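Local coordinates for alpha-1,4-endofucoidanase (Mariniflexile fucanivorans, PDB 6DLH), which hydrolyses internal alpha-1,4-fucosidic linkages of fucoidan as a retaining glycoside hydrolase of family 107, its catalytic domain here followed by Ig-like domains, at residues A[40-45]-A[337-342]; A[81-86]-A[135-140]; A[207-212]-A[221-226]; A[381-386]-A[399-404]. All coordinates share one frame; numbering follows the deposited sequence.

Interaction 1: A[40-45]-A[337-342]; sequences EWMRGA and NVVAHF
M42 leaves its backbone with CG anti to N (chi1 180°), then bends at its next two torsions, which lays CG on V339 and carries the sulfur on toward H341. V339 answers with CG1 anti to its own N, and this methyl slots between two neighbours, 3.7 Å from CG of M42 and 3.8 Å from CG of R43. The fork of a valine suits the place, since CG1 reaches both chains while the second methyl, CG2, adds a looser contact with CG of R43. Farther along, SD of M42 lies 3.8 Å from CD2 of H341 and 4.5 Å from the ring centroid, a sulfur-aromatic contact made obliquely, 47° off the ring normal. The imidazole is fixed in rotation from outside: ND1 is hydrogen-bonded to the carbonyl O of T291 and NE2 to OG1 of T379, and Y290 meets the ring edge-to-face. In the fold, the contact joins the loop that enters strand 46-49 to the chain that enters strand 341-342, two members of the parallel sheet of the catalytic domain with strand 377-379 between them. The loop is shaped by a type II turn from M42 to A45, closed by A45 N on M42 O at 3.1 Å; G44, at phi 84°, takes the turn position where a residue without a side chain is most at ease. Although R43 gives only its aliphatic CG to V339, the carboxylate carbon of E40 lies at the edge of its guanidinium, in its plane, in a salt bridge, NH1 to OE2 at 3.0 Å, with weak hydrogen bonds, while NH2 reaches the carbonyl of N323.

Interaction 2: A[81-86]-A[135-140]; sequences VQLPLT and KALRAA
L137 presents both of its methyls to the strand, and each finds a different partner. CD1 meets CD1 of L83 tip to tip at 3.5 Å, a close carbon-carbon approach, with CG of L83 just behind at 4.0 Å. CD2 instead lies against V81, 3.7 Å from CG2 and 3.9 Å from CB, the two side chains crossing at about a right angle. The forked end of a leucine suits this position because it can serve two strand residues at once. V81 and L83 are two apart on an extended strand, so both point to the helix while Q82 between them points the other way. L137 has its CG anti to the carbonyl carbon (chi1 -79°), which directs the fork from the helix to the strand.

Around this trio lies a wider apolar layer. L83 also packs on L130, W133 and L134 of the same helix, and L137 touches T144 of the next strand and L69 of helix 66-71. On the far face of the strand, Q82 gives its NE2 to the carboxylate of E145, whereas backbone bonds to E145, Y147, M48 and W50 hold the strand in the sheet. Strand 80-84, helix 129-139 and strand 143-149, parallel and adjacent to the first, form a beta-alpha-beta crossover, consistent with the (beta/alpha)-barrel type of catalytic domain expected of this family.

Interaction 3: A[207-212]-A[221-226]; sequences FILKEY and DAWCFD
L209 splits its two methyls between two aromatic rings of the strand, and these apolar meetings carry the contact. CD1 lies 3.7 Å from CZ3 of W223 and 4.1 Å from CH2, at the six-membered end of the indole, where the two side chains run antiparallel alongside each other. CD2 is 4.0 Å from CZ of F225 and touches CE1 as well; leucine and phenylalanine reach in from opposite sides, the methyl oblique to the ring. L209 leaves the helix aimed past the strand, and with CG anti to the backbone N (chi1 180°) its fork is brought across. W223 and F225, two apart on the strand, point to the same side. The nearest CA atoms, those of L209 and W223, are 10.9 Å apart, and the large rings and the leucine fork fill that distance.

Ring contacts extend this layer: F254 meets F225 edge-to-face, and F269 meets it with the ring planes about 20° apart.

Hydrogen bonds and a salt bridge lie at the two ends of the strand and at Y212. D221 pairs with R143 in a salt bridge, D226 hydrogen-bonds to Y147 OH and N270 ND2, and the hydroxyl of Y212 reaches the carbonyl of A97.

Strand 222-226 runs between the parallel strands 143-149 and 266-269. Helix 198-216 leads into it and packs on it through L209, while helix 249-259, in the connection to strand 266-269, supplies F254 and A257 against L209 and C258 against both aromatic residues.

Interaction 4: A[381-386]-A[399-404]; sequences GTPLVR and PYALNQ
P383 sets its ring obliquely against the phenol end of Y400 and touches A401 beside it. CG of the proline lies 3.2 Å from OH of Y400, a tight approach for a carbon and an oxygen, and 3.7 Å from CZ, so the tyrosine is met at its hydroxyl end while the rest of its ring runs back to the helix. On the next corner of the pyrrolidine, CD comes 3.7 Å from CB of A401, and CG stands 3.9 Å from the same methyl. Y400 has CG between its backbone N and carbonyl carbon (chi1 76°), a rotamer open to it in the first turn of the helix, where no earlier turn hinders it, and this folds the ring back so that its end can reach P383. Alanine next to it is short enough for the proline to come close to the helix.

The contact joins the loop after strand 377-379 to the first turns of helix 399-415. P399 suits the helix start, where a backbone N-H has no acceptor within the helix. Backbone bonds of P383 with Q398 and of V385 with T396 hold the loop to the chain just ahead of the helix, and V385 and R386 lie opposite the single residue V394, an arrangement that fits a classic beta bulge.

Across the two segments the contact is one of shape, with carbon against carbon and against the phenol oxygen. The polar need of Y400 is met elsewhere, by the carbonyl of G354, so the hydroxyl can sit against the apolar proline and keep a hydrogen-bond partner.

Interactions 1, 2 and 3 all reach the parallel sheet of the catalytic domain. Interactions 2 and 3, centres 14 Å apart, touch directly: L85 CD2 lies 3.8 Å from W223 CZ3, and Q82 NE2 packs 3.5 Å from C224 SG on the other face. W41 ties interaction 1 to interaction 3, its CZ2 3.7 Å from D221 CB. Interaction 4 touches none of the others; its nearest atoms are about 7 Å from interactions 1 and 2 and about 11 Å from interaction 3. The side chain of M42 lies about 8 Å from that of the calcium ligand D79. Barrel active sites usually open at the C-terminal strand ends, where T86 and D226 lie.

Interaction 1: A[40-45]-A[337-342]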
loop_
_atom_site.group_PDB
_atom_site.type_symbol
_atom_site.label_atom_id
_atom_site.label_comp_id
_atom_site.label_asym_id
_atom_site.label_seq_id
_atom_site.Cartn_x
_atom_site.Cartn_y
_atom_site.Cartn_z
ATOM N N GLU A 40 -13.862 6.792 -20.315
ATOM C CA GLU A 40 -14.626 5.926 -21.202
ATOM C C GLU A 40 -14.190 4.470 -21.019
ATOM O O GLU A 40 -14.962 3.544 -21.271
ATOM C CB GLU A 40 -14.516 6.418 -22.650
ATOM C CG GLU A 40 -14.897 5.385 -23.700
ATOM C CD GLU A 40 -16.349 4.926 -23.704
ATOM O OE1 GLU A 40 -17.222 5.678 -23.194
ATOM O OE2 GLU A 40 -16.607 3.807 -24.215
ATOM N N TRP A 41 -12.942 4.274 -20.576
ATOM C CA TRP A 41 -12.386 2.944 -20.384
ATOM C C TRP A 41 -13.045 2.274 -19.180
ATOM O O TRP A 41 -12.997 1.056 -19.052
ATOM C CB TRP A 41 -10.867 3.026 -20.200
ATOM C CG TRP A 41 -10.463 3.851 -19.016
ATOM C CD1 TRP A 41 -10.126 5.172 -19.026
ATOM C CD2 TRP A 41 -10.354 3.417 -17.646
ATOM N NE1 TRP A 41 -9.808 5.588 -17.762
ATOM C CE2 TRP A 41 -9.940 4.536 -16.894
ATOM C CE3 TRP A 41 -10.568 2.202 -16.979
ATOM C CZ2 TRP A 41 -9.741 4.478 -15.513
ATOM C CZ3 TRP A 41 -10.369 2.144 -15.614
ATOM C CH2 TRP A 41 -9.959 3.266 -14.893
ATOM N N MET A 42 -13.639 3.100 -18.309
ATOM C CA MET A 42 -14.289 2.670 -17.084
ATOM C C MET A 42 -15.590 1.925 -17.401
ATOM O O MET A 42 -16.046 1.109 -16.601
ATOM C CB MET A 42 -14.563 3.886 -16.193
ATOM C CG MET A 42 -15.247 3.581 -14.877
ATOM S SD MET A 42 -14.193 3.815 -13.428
ATOM C CE MET A 42 -13.262 5.275 -13.899
ATOM N N ARG A 43 -16.169 2.180 -18.584
ATOM C CA ARG A 43 -17.366 1.474 -19.019
ATOM C C ARG A 43 -17.023 0.020 -19.334
ATOM O O ARG A 43 -16.179 -0.252 -20.187
ATOM C CB ARG A 43 -18.045 2.196 -20.189
ATOM C CG ARG A 43 -18.856 3.409 -19.759
ATOM C CD ARG A 43 -19.421 4.249 -20.890
ATOM N NE ARG A 43 -20.571 3.654 -21.554
ATOM C CZ ARG A 43 -20.555 3.123 -22.772
ATOM N NH1 ARG A 43 -19.477 3.228 -23.528
ATOM N NH2 ARG A 43 -21.614 2.477 -23.228
ATOM N N GLY A 44 -17.687 -0.905 -18.620
ATOM C CA GLY A 44 -17.437 -2.334 -18.740
ATOM C C GLY A 44 -16.266 -2.812 -17.878
ATOM O O GLY A 44 -15.901 -3.984 -17.932
ATOM N N ALA A 45 -15.709 -1.911 -17.061
ATOM C CA ALA A 45 -14.450 -2.144 -16.362
ATOM C C ALA A 45 -14.683 -2.790 -14.997
ATOM O O ALA A 45 -15.587 -2.396 -14.262
ATOM C CB ALA A 45 -13.681 -0.847 -16.215
ATOM N N ASN A 337 -21.431 12.595 -20.227
ATOM C CA ASN A 337 -20.437 11.564 -20.482
ATOM C C ASN A 337 -19.877 11.003 -19.177
ATOM O O ASN A 337 -19.047 10.100 -19.216
ATOM C CB ASN A 337 -19.311 12.030 -21.409
ATOM C CG ASN A 337 -19.802 12.391 -22.792
ATOM O OD1 ASN A 337 -19.540 13.495 -23.269
ATOM N ND2 ASN A 337 -20.518 11.481 -23.431
ATOM N N VAL A 338 -20.336 11.537 -18.038
ATOM C CA VAL A 338 -19.951 11.026 -16.729
ATOM C C VAL A 338 -20.342 9.544 -16.638
ATOM O O VAL A 338 -21.449 9.155 -16.993
ATOM C CB VAL A 338 -20.560 11.888 -15.606
ATOM C CG1 VAL A 338 -20.303 11.315 -14.222
ATOM C CG2 VAL A 338 -20.071 13.327 -15.685
ATOM N N VAL A 339 -19.392 8.710 -16.210
ATOM C CA VAL A 339 -19.556 7.267 -16.264
ATOM C C VAL A 339 -20.161 6.759 -14.952
ATOM O O VAL A 339 -19.780 7.186 -13.864
ATOM C CB VAL A 339 -18.215 6.583 -16.597
ATOM C CG1 VAL A 339 -18.263 5.072 -16.379
ATOM C CG2 VAL A 339 -17.771 6.914 -18.021
ATOM N N ALA A 340 -21.127 5.845 -15.074
ATOM C CA ALA A 340 -21.730 5.230 -13.906
ATOM C C ALA A 340 -20.737 4.232 -13.316
ATOM O O ALA A 340 -20.247 3.358 -14.023
ATOM C CB ALA A 340 -23.029 4.569 -14.293
ATOM N N HIS A 341 -20.441 4.381 -12.020
ATOM C CA HIS A 341 -19.479 3.509 -11.368
ATOM C C HIS A 341 -19.932 3.200 -9.943
ATOM O O HIS A 341 -20.512 4.047 -9.271
ATOM C CB HIS A 341 -18.074 4.129 -11.432
ATOM C CG HIS A 341 -17.134 3.619 -10.392
ATOM N ND1 HIS A 341 -17.082 4.154 -9.115
ATOM C CD2 HIS A 341 -16.218 2.630 -10.427
ATOM C CE1 HIS A 341 -16.169 3.517 -8.411
ATOM N NE2 HIS A 341 -15.617 2.584 -9.197
ATOM N N PHE A 342 -19.629 1.981 -9.488
ATOM C CA PHE A 342 -20.109 1.470 -8.213
ATOM C C PHE A 342 -18.901 1.047 -7.380
ATOM O O PHE A 342 -17.959 0.477 -7.934
ATOM C CB PHE A 342 -21.111 0.339 -8.487
ATOM C CG PHE A 342 -21.861 -0.233 -7.305
ATOM C CD1 PHE A 342 -22.144 0.534 -6.184
ATOM C CD2 PHE A 342 -22.330 -1.537 -7.337
ATOM C CE1 PHE A 342 -22.850 -0.000 -5.112
ATOM C CE2 PHE A 342 -23.046 -2.070 -6.274
ATOM C CZ PHE A 342 -23.313 -1.299 -5.166
#

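Interaction 2: A[81-86]-A[135-140]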
loop_
_atom_site.group_PDB
_atom_site.type_symbol
_atom_site.label_atom_id
_atom_site.label_comp_id
_atom_site.label_asym_id
_atom_site.label_seq_id
_atom_site.Cartn_x
_atom_site.Cartn_y
_atom_site.Cartn_z
ATOM N N VAL A 81 -6.972 -1.858 -10.315
ATOM C CA VAL A 81 -6.916 -2.026 -8.873
ATOM C C VAL A 81 -6.849 -0.639 -8.226
ATOM O O VAL A 81 -6.113 0.230 -8.696
ATOM C CB VAL A 81 -5.697 -2.878 -8.472
ATOM C CG1 VAL A 81 -5.550 -3.002 -6.956
ATOM C CG2 VAL A 81 -5.713 -4.254 -9.125
ATOM N N GLN A 82 -7.617 -0.456 -7.139
ATOM C CA GLN A 82 -7.578 0.748 -6.324
ATOM C C GLN A 82 -6.520 0.596 -5.234
ATOM O O GLN A 82 -6.478 -0.421 -4.544
ATOM C CB GLN A 82 -8.954 1.064 -5.721
ATOM C CG GLN A 82 -8.956 2.304 -4.827
ATOM C CD GLN A 82 -10.296 2.646 -4.216
ATOM O OE1 GLN A 82 -10.405 2.859 -3.011
ATOM N NE2 GLN A 82 -11.332 2.703 -5.041
ATOM N N LEU A 83 -5.674 1.629 -5.107
ATOM C CA LEU A 83 -4.609 1.702 -4.120
ATOM C C LEU A 83 -4.828 2.931 -3.244
ATOM O O LEU A 83 -5.380 3.932 -3.697
ATOM C CB LEU A 83 -3.263 1.842 -4.837
ATOM C CG LEU A 83 -2.889 0.730 -5.811
ATOM C CD1 LEU A 83 -1.720 1.183 -6.685
ATOM C CD2 LEU A 83 -2.546 -0.552 -5.060
ATOM N N PRO A 84 -4.379 2.928 -1.973
ATOM C CA PRO A 84 -4.388 4.159 -1.184
ATOM C C PRO A 84 -3.293 5.073 -1.721
ATOM O O PRO A 84 -2.278 4.582 -2.218
ATOM C CB PRO A 84 -3.988 3.669 0.212
ATOM C CG PRO A 84 -3.164 2.424 -0.056
ATOM C CD PRO A 84 -3.827 1.775 -1.248
ATOM N N LEU A 85 -3.551 6.391 -1.686
ATOM C CA LEU A 85 -2.491 7.359 -1.438
ATOM C C LEU A 85 -2.541 7.713 0.045
ATOM O O LEU A 85 -1.503 7.751 0.700
ATOM C CB LEU A 85 -2.634 8.604 -2.318
ATOM C CG LEU A 85 -1.778 9.809 -1.908
ATOM C CD1 LEU A 85 -0.300 9.442 -1.771
ATOM C CD2 LEU A 85 -1.934 10.962 -2.894
ATOM N N THR A 86 -3.762 7.942 0.559
ATOM C CA THR A 86 -4.003 8.056 1.991
ATOM C C THR A 86 -4.939 6.938 2.427
ATOM O O THR A 86 -5.576 6.305 1.588
ATOM C CB THR A 86 -4.617 9.410 2.383
ATOM O OG1 THR A 86 -6.042 9.302 2.429
ATOM C CG2 THR A 86 -4.194 10.548 1.477
ATOM N N LYS A 135 3.927 0.421 -10.788
ATOM C CA LYS A 135 4.685 -0.163 -11.890
ATOM C C LYS A 135 4.375 -1.652 -12.031
ATOM O O LYS A 135 4.278 -2.161 -13.144
ATOM C CB LYS A 135 6.190 0.111 -11.755
ATOM C CG LYS A 135 6.612 1.532 -12.110
ATOM C CD LYS A 135 8.052 1.864 -11.770
ATOM C CE LYS A 135 9.010 1.500 -12.884
ATOM N NZ LYS A 135 10.316 2.181 -12.722
ATOM N N ALA A 136 4.206 -2.337 -10.900
ATOM C CA ALA A 136 3.816 -3.741 -10.896
ATOM C C ALA A 136 2.446 -3.923 -11.555
ATOM O O ALA A 136 2.227 -4.888 -12.290
ATOM C CB ALA A 136 3.846 -4.278 -9.484
ATOM N N LEU A 137 1.534 -2.972 -11.317
ATOM C CA LEU A 137 0.204 -3.049 -11.898
ATOM C C LEU A 137 0.275 -2.814 -13.404
ATOM O O LEU A 137 -0.391 -3.511 -14.172
ATOM C CB LEU A 137 -0.721 -2.038 -11.212
ATOM C CG LEU A 137 -1.263 -2.462 -9.848
ATOM C CD1 LEU A 137 -1.957 -1.293 -9.155
ATOM C CD2 LEU A 137 -2.213 -3.644 -9.988
ATOM N N ARG A 138 1.090 -1.830 -13.808
ATOM C CA ARG A 138 1.328 -1.546 -15.216
ATOM C C ARG A 138 1.874 -2.802 -15.890
ATOM O O ARG A 138 1.362 -3.229 -16.920
ATOM C CB ARG A 138 2.307 -0.377 -15.382
ATOM C CG ARG A 138 2.779 -0.149 -16.814
ATOM C CD ARG A 138 1.668 0.186 -17.801
ATOM N NE ARG A 138 0.940 1.406 -17.459
ATOM C CZ ARG A 138 1.287 2.635 -17.829
ATOM N NH1 ARG A 138 2.301 2.820 -18.659
ATOM N NH2 ARG A 138 0.633 3.676 -17.347
ATOM N N ALA A 139 2.910 -3.397 -15.290
ATOM C CA ALA A 139 3.565 -4.535 -15.916
ATOM C C ALA A 139 2.580 -5.696 -16.019
ATOM O O ALA A 139 2.698 -6.527 -16.920
ATOM C CB ALA A 139 4.819 -4.908 -15.161
ATOM N N ALA A 140 1.585 -5.710 -15.117
ATOM C CA ALA A 140 0.621 -6.797 -15.023
ATOM C C ALA A 140 -0.566 -6.544 -15.949
ATOM O O ALA A 140 -1.493 -7.354 -16.011
ATOM C CB ALA A 140 0.187 -6.984 -13.588
#

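Interaction 3: A[207-212]-A[221-226]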
loop_
_atom_site.group_PDB
_atom_site.type_symbol
_atom_site.label_atom_id
_atom_site.label_comp_id
_atom_site.label_asym_id
_atom_site.label_seq_id
_atom_site.Cartn_x
_atom_site.Cartn_y
_atom_site.Cartn_z
ATOM N N PHE A 207 0.283 21.898 -2.992
ATOM C CA PHE A 207 1.639 21.564 -2.578
ATOM C C PHE A 207 1.837 20.061 -2.374
ATOM O O PHE A 207 2.915 19.538 -2.664
ATOM C CB PHE A 207 2.075 22.414 -1.382
ATOM C CG PHE A 207 2.343 23.856 -1.740
ATOM C CD1 PHE A 207 1.704 24.888 -1.070
ATOM C CD2 PHE A 207 3.213 24.180 -2.775
ATOM C CE1 PHE A 207 1.944 26.210 -1.417
ATOM C CE2 PHE A 207 3.452 25.502 -3.123
ATOM C CZ PHE A 207 2.815 26.515 -2.441
ATOM N N ILE A 208 0.803 19.377 -1.866
ATOM C CA ILE A 208 0.902 17.947 -1.627
ATOM C C ILE A 208 0.370 17.179 -2.835
ATOM O O ILE A 208 1.118 16.429 -3.458
ATOM C CB ILE A 208 0.224 17.534 -0.304
ATOM C CG1 ILE A 208 0.666 18.411 0.875
ATOM C CG2 ILE A 208 0.448 16.053 -0.024
ATOM C CD1 ILE A 208 2.125 18.263 1.264
ATOM N N LEU A 209 -0.908 17.392 -3.177
ATOM C CA LEU A 209 -1.600 16.559 -4.150
ATOM C C LEU A 209 -0.992 16.706 -5.543
ATOM O O LEU A 209 -0.858 15.713 -6.258
ATOM C CB LEU A 209 -3.098 16.887 -4.149
ATOM C CG LEU A 209 -3.962 16.093 -5.133
ATOM C CD1 LEU A 209 -3.916 14.599 -4.835
ATOM C CD2 LEU A 209 -5.402 16.585 -5.103
ATOM N N LYS A 210 -0.618 17.935 -5.927
ATOM C CA LYS A 210 -0.177 18.185 -7.293
ATOM C C LYS A 210 1.200 17.567 -7.536
ATOM O O LYS A 210 1.507 17.176 -8.661
ATOM C CB LYS A 210 -0.187 19.678 -7.643
ATOM C CG LYS A 210 0.168 19.997 -9.092
ATOM C CD LYS A 210 -0.253 21.371 -9.573
ATOM C CE LYS A 210 0.860 22.396 -9.538
ATOM N NZ LYS A 210 0.608 23.496 -10.500
ATOM N N GLU A 211 2.018 17.485 -6.480
ATOM C CA GLU A 211 3.383 16.988 -6.588
ATOM C C GLU A 211 3.335 15.497 -6.920
ATOM O O GLU A 211 4.036 15.021 -7.816
ATOM C CB GLU A 211 4.154 17.246 -5.290
ATOM N N TYR A 212 2.476 14.779 -6.188
ATOM C CA TYR A 212 2.213 13.373 -6.432
ATOM C C TYR A 212 1.761 13.152 -7.876
ATOM O O TYR A 212 2.344 12.342 -8.592
ATOM C CB TYR A 212 1.171 12.878 -5.435
ATOM C CG TYR A 212 1.689 12.652 -4.039
ATOM C CD1 TYR A 212 2.824 11.891 -3.809
ATOM C CD2 TYR A 212 1.012 13.157 -2.945
ATOM C CE1 TYR A 212 3.282 11.659 -2.525
ATOM C CE2 TYR A 212 1.455 12.927 -1.653
ATOM C CZ TYR A 212 2.594 12.177 -1.444
ATOM O OH TYR A 212 3.028 11.951 -0.172
ATOM N N ASP A 221 -4.616 6.234 -13.370
ATOM C CA ASP A 221 -5.683 6.430 -14.344
ATOM C C ASP A 221 -6.886 7.144 -13.728
ATOM O O ASP A 221 -7.667 7.757 -14.449
ATOM C CB ASP A 221 -6.104 5.129 -15.034
ATOM C CG ASP A 221 -4.972 4.452 -15.777
ATOM O OD1 ASP A 221 -4.161 3.790 -15.115
ATOM O OD2 ASP A 221 -4.912 4.597 -17.013
ATOM N N ALA A 222 -7.039 7.051 -12.401
ATOM C CA ALA A 222 -8.240 7.536 -11.733
ATOM C C ALA A 222 -7.908 7.915 -10.299
ATOM O O ALA A 222 -7.023 7.312 -9.704
ATOM C CB ALA A 222 -9.326 6.481 -11.765
ATOM N N TRP A 223 -8.633 8.917 -9.778
ATOM C CA TRP A 223 -8.587 9.328 -8.384
ATOM C C TRP A 223 -10.006 9.308 -7.815
ATOM O O TRP A 223 -10.920 9.862 -8.416
ATOM C CB TRP A 223 -8.028 10.753 -8.267
ATOM C CG TRP A 223 -6.628 10.973 -8.753
ATOM C CD1 TRP A 223 -6.228 11.185 -10.039
ATOM C CD2 TRP A 223 -5.445 11.067 -7.940
ATOM N NE1 TRP A 223 -4.875 11.384 -10.083
ATOM C CE2 TRP A 223 -4.368 11.318 -8.811
ATOM C CE3 TRP A 223 -5.193 10.958 -6.567
ATOM C CZ2 TRP A 223 -3.057 11.450 -8.354
ATOM C CZ3 TRP A 223 -3.898 11.085 -6.114
ATOM C CH2 TRP A 223 -2.846 11.326 -7.000
ATOM N N CYS A 224 -10.195 8.715 -6.634
ATOM C CA CYS A 224 -11.487 8.849 -5.981
ATOM C C CYS A 224 -11.290 9.487 -4.610
ATOM O O CYS A 224 -10.506 8.981 -3.809
ATOM C CB CYS A 224 -12.236 7.520 -5.897
ATOM S SG CYS A 224 -11.380 6.237 -4.943
ATOM N N PHE A 225 -12.016 10.592 -4.363
ATOM C CA PHE A 225 -11.865 11.381 -3.149
ATOM C C PHE A 225 -13.045 11.136 -2.215
ATOM O O PHE A 225 -14.169 11.534 -2.507
ATOM C CB PHE A 225 -11.736 12.872 -3.485
ATOM C CG PHE A 225 -10.491 13.223 -4.260
ATOM C CD1 PHE A 225 -9.274 13.389 -3.609
ATOM C CD2 PHE A 225 -10.530 13.375 -5.639
ATOM C CE1 PHE A 225 -8.122 13.696 -4.322
ATOM C CE2 PHE A 225 -9.377 13.674 -6.352
ATOM C CZ PHE A 225 -8.178 13.836 -5.692
ATOM N N ASP A 226 -12.755 10.510 -1.074
ATOM C CA ASP A 226 -13.750 10.137 -0.086
ATOM C C ASP A 226 -14.014 11.324 0.839
ATOM O O ASP A 226 -13.198 12.242 0.913
ATOM C CB ASP A 226 -13.249 8.932 0.712
ATOM C CG ASP A 226 -14.328 8.124 1.411
ATOM O OD1 ASP A 226 -15.522 8.429 1.209
ATOM O OD2 ASP A 226 -13.958 7.180 2.147
#

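Interaction 4: A[381-386]-A[399-404]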
loop_
_atom_site.group_PDB
_atom_site.type_symbol
_atom_site.label_atom_id
_atom_site.label_comp_id
_atom_site.label_asym_id
_atom_site.label_seq_id
_atom_site.Cartn_x
_atom_site.Cartn_y
_atom_site.Cartn_z
ATOM N N GLY A 381 -14.727 -3.808 -3.514
ATOM C CA GLY A 381 -13.975 -3.874 -2.277
ATOM C C GLY A 381 -13.649 -5.332 -1.979
ATOM O O GLY A 381 -14.443 -6.016 -1.334
ATOM N N THR A 382 -12.485 -5.781 -2.470
ATOM C CA THR A 382 -12.026 -7.157 -2.379
ATOM C C THR A 382 -11.239 -7.343 -1.089
ATOM O O THR A 382 -10.263 -6.637 -0.862
ATOM C CB THR A 382 -11.139 -7.514 -3.585
ATOM O OG1 THR A 382 -10.082 -6.550 -3.681
ATOM C CG2 THR A 382 -11.905 -7.565 -4.890
ATOM N N PRO A 383 -11.613 -8.306 -0.213
ATOM C CA PRO A 383 -10.946 -8.471 1.083
ATOM C C PRO A 383 -9.626 -9.249 1.050
ATOM O O PRO A 383 -9.526 -10.326 0.455
ATOM C CB PRO A 383 -11.976 -9.283 1.884
ATOM C CG PRO A 383 -12.685 -10.129 0.839
ATOM C CD PRO A 383 -12.710 -9.268 -0.411
ATOM N N LEU A 384 -8.614 -8.695 1.727
ATOM C CA LEU A 384 -7.371 -9.401 1.979
ATOM C C LEU A 384 -7.495 -10.119 3.320
ATOM O O LEU A 384 -8.373 -9.791 4.117
ATOM C CB LEU A 384 -6.226 -8.386 1.993
ATOM C CG LEU A 384 -6.114 -7.507 0.751
ATOM C CD1 LEU A 384 -5.026 -6.456 0.935
ATOM C CD2 LEU A 384 -5.864 -8.346 -0.502
ATOM N N VAL A 385 -6.604 -11.082 3.572
ATOM C CA VAL A 385 -6.704 -11.930 4.753
ATOM C C VAL A 385 -6.445 -11.137 6.043
ATOM O O VAL A 385 -7.191 -11.283 7.006
ATOM C CB VAL A 385 -5.796 -13.171 4.626
ATOM C CG1 VAL A 385 -5.549 -13.865 5.965
ATOM C CG2 VAL A 385 -6.346 -14.151 3.597
ATOM N N ARG A 386 -5.379 -10.324 6.074
ATOM C CA ARG A 386 -5.040 -9.548 7.258
ATOM C C ARG A 386 -4.317 -8.273 6.830
ATOM O O ARG A 386 -3.196 -8.310 6.319
ATOM C CB ARG A 386 -4.206 -10.396 8.227
ATOM C CG ARG A 386 -4.151 -9.861 9.652
ATOM C CD ARG A 386 -3.170 -10.598 10.550
ATOM N NE ARG A 386 -3.455 -12.018 10.672
ATOM C CZ ARG A 386 -2.663 -12.993 10.247
ATOM N NH1 ARG A 386 -1.408 -12.745 9.909
ATOM N NH2 ARG A 386 -3.135 -14.221 10.150
ATOM N N PRO A 399 -9.545 -16.611 0.313
ATOM C CA PRO A 399 -9.828 -17.649 -0.675
ATOM C C PRO A 399 -11.197 -17.486 -1.332
ATOM O O PRO A 399 -11.314 -17.710 -2.532
ATOM C CB PRO A 399 -9.735 -18.935 0.164
ATOM C CG PRO A 399 -8.698 -18.597 1.214
ATOM C CD PRO A 399 -9.016 -17.161 1.578
ATOM N N TYR A 400 -12.220 -17.071 -0.568
ATOM C CA TYR A 400 -13.556 -16.954 -1.146
ATOM C C TYR A 400 -13.620 -15.843 -2.191
ATOM O O TYR A 400 -14.342 -15.961 -3.183
ATOM C CB TYR A 400 -14.665 -16.814 -0.095
ATOM C CG TYR A 400 -14.774 -15.458 0.544
ATOM C CD1 TYR A 400 -15.370 -14.389 -0.117
ATOM C CD2 TYR A 400 -14.265 -15.240 1.815
ATOM C CE1 TYR A 400 -15.439 -13.131 0.464
ATOM C CE2 TYR A 400 -14.349 -13.994 2.415
ATOM C CZ TYR A 400 -14.947 -12.944 1.743
ATOM O OH TYR A 400 -15.026 -11.734 2.359
ATOM N N ALA A 401 -12.874 -14.760 -1.960
ATOM C CA ALA A 401 -12.919 -13.625 -2.870
ATOM C C ALA A 401 -12.317 -14.027 -4.213
ATOM O O ALA A 401 -12.879 -13.697 -5.253
ATOM C CB ALA A 401 -12.223 -12.427 -2.264
ATOM N N LEU A 402 -11.197 -14.772 -4.173
ATOM C CA LEU A 402 -10.580 -15.335 -5.367
ATOM C C LEU A 402 -11.586 -16.240 -6.078
ATOM O O LEU A 402 -11.787 -16.114 -7.287
ATOM C CB LEU A 402 -9.293 -16.088 -4.995
ATOM C CG LEU A 402 -8.530 -16.725 -6.167
ATOM C CD1 LEU A 402 -8.063 -15.677 -7.164
ATOM C CD2 LEU A 402 -7.333 -17.526 -5.688
ATOM N N ASN A 403 -12.236 -17.128 -5.310
ATOM C CA ASN A 403 -13.266 -18.019 -5.828
ATOM C C ASN A 403 -14.289 -17.228 -6.645
ATOM O O ASN A 403 -14.524 -17.527 -7.817
ATOM C CB ASN A 403 -13.920 -18.801 -4.685
ATOM C CG ASN A 403 -15.135 -19.595 -5.113
ATOM O OD1 ASN A 403 -15.010 -20.588 -5.823
ATOM N ND2 ASN A 403 -16.314 -19.183 -4.664
ATOM N N GLN A 404 -14.868 -16.183 -6.034
ATOM C CA GLN A 404 -15.939 -15.425 -6.664
ATOM C C GLN A 404 -15.442 -14.701 -7.917
ATOM O O GLN A 404 -16.124 -14.692 -8.944
ATOM C CB GLN A 404 -16.599 -14.485 -5.650
ATOM C CG GLN A 404 -17.221 -15.205 -4.456
ATOM C CD GLN A 404 -18.220 -14.351 -3.709
ATOM O OE1 GLN A 404 -17.979 -13.171 -3.430
ATOM N NE2 GLN A 404 -19.353 -14.946 -3.361
#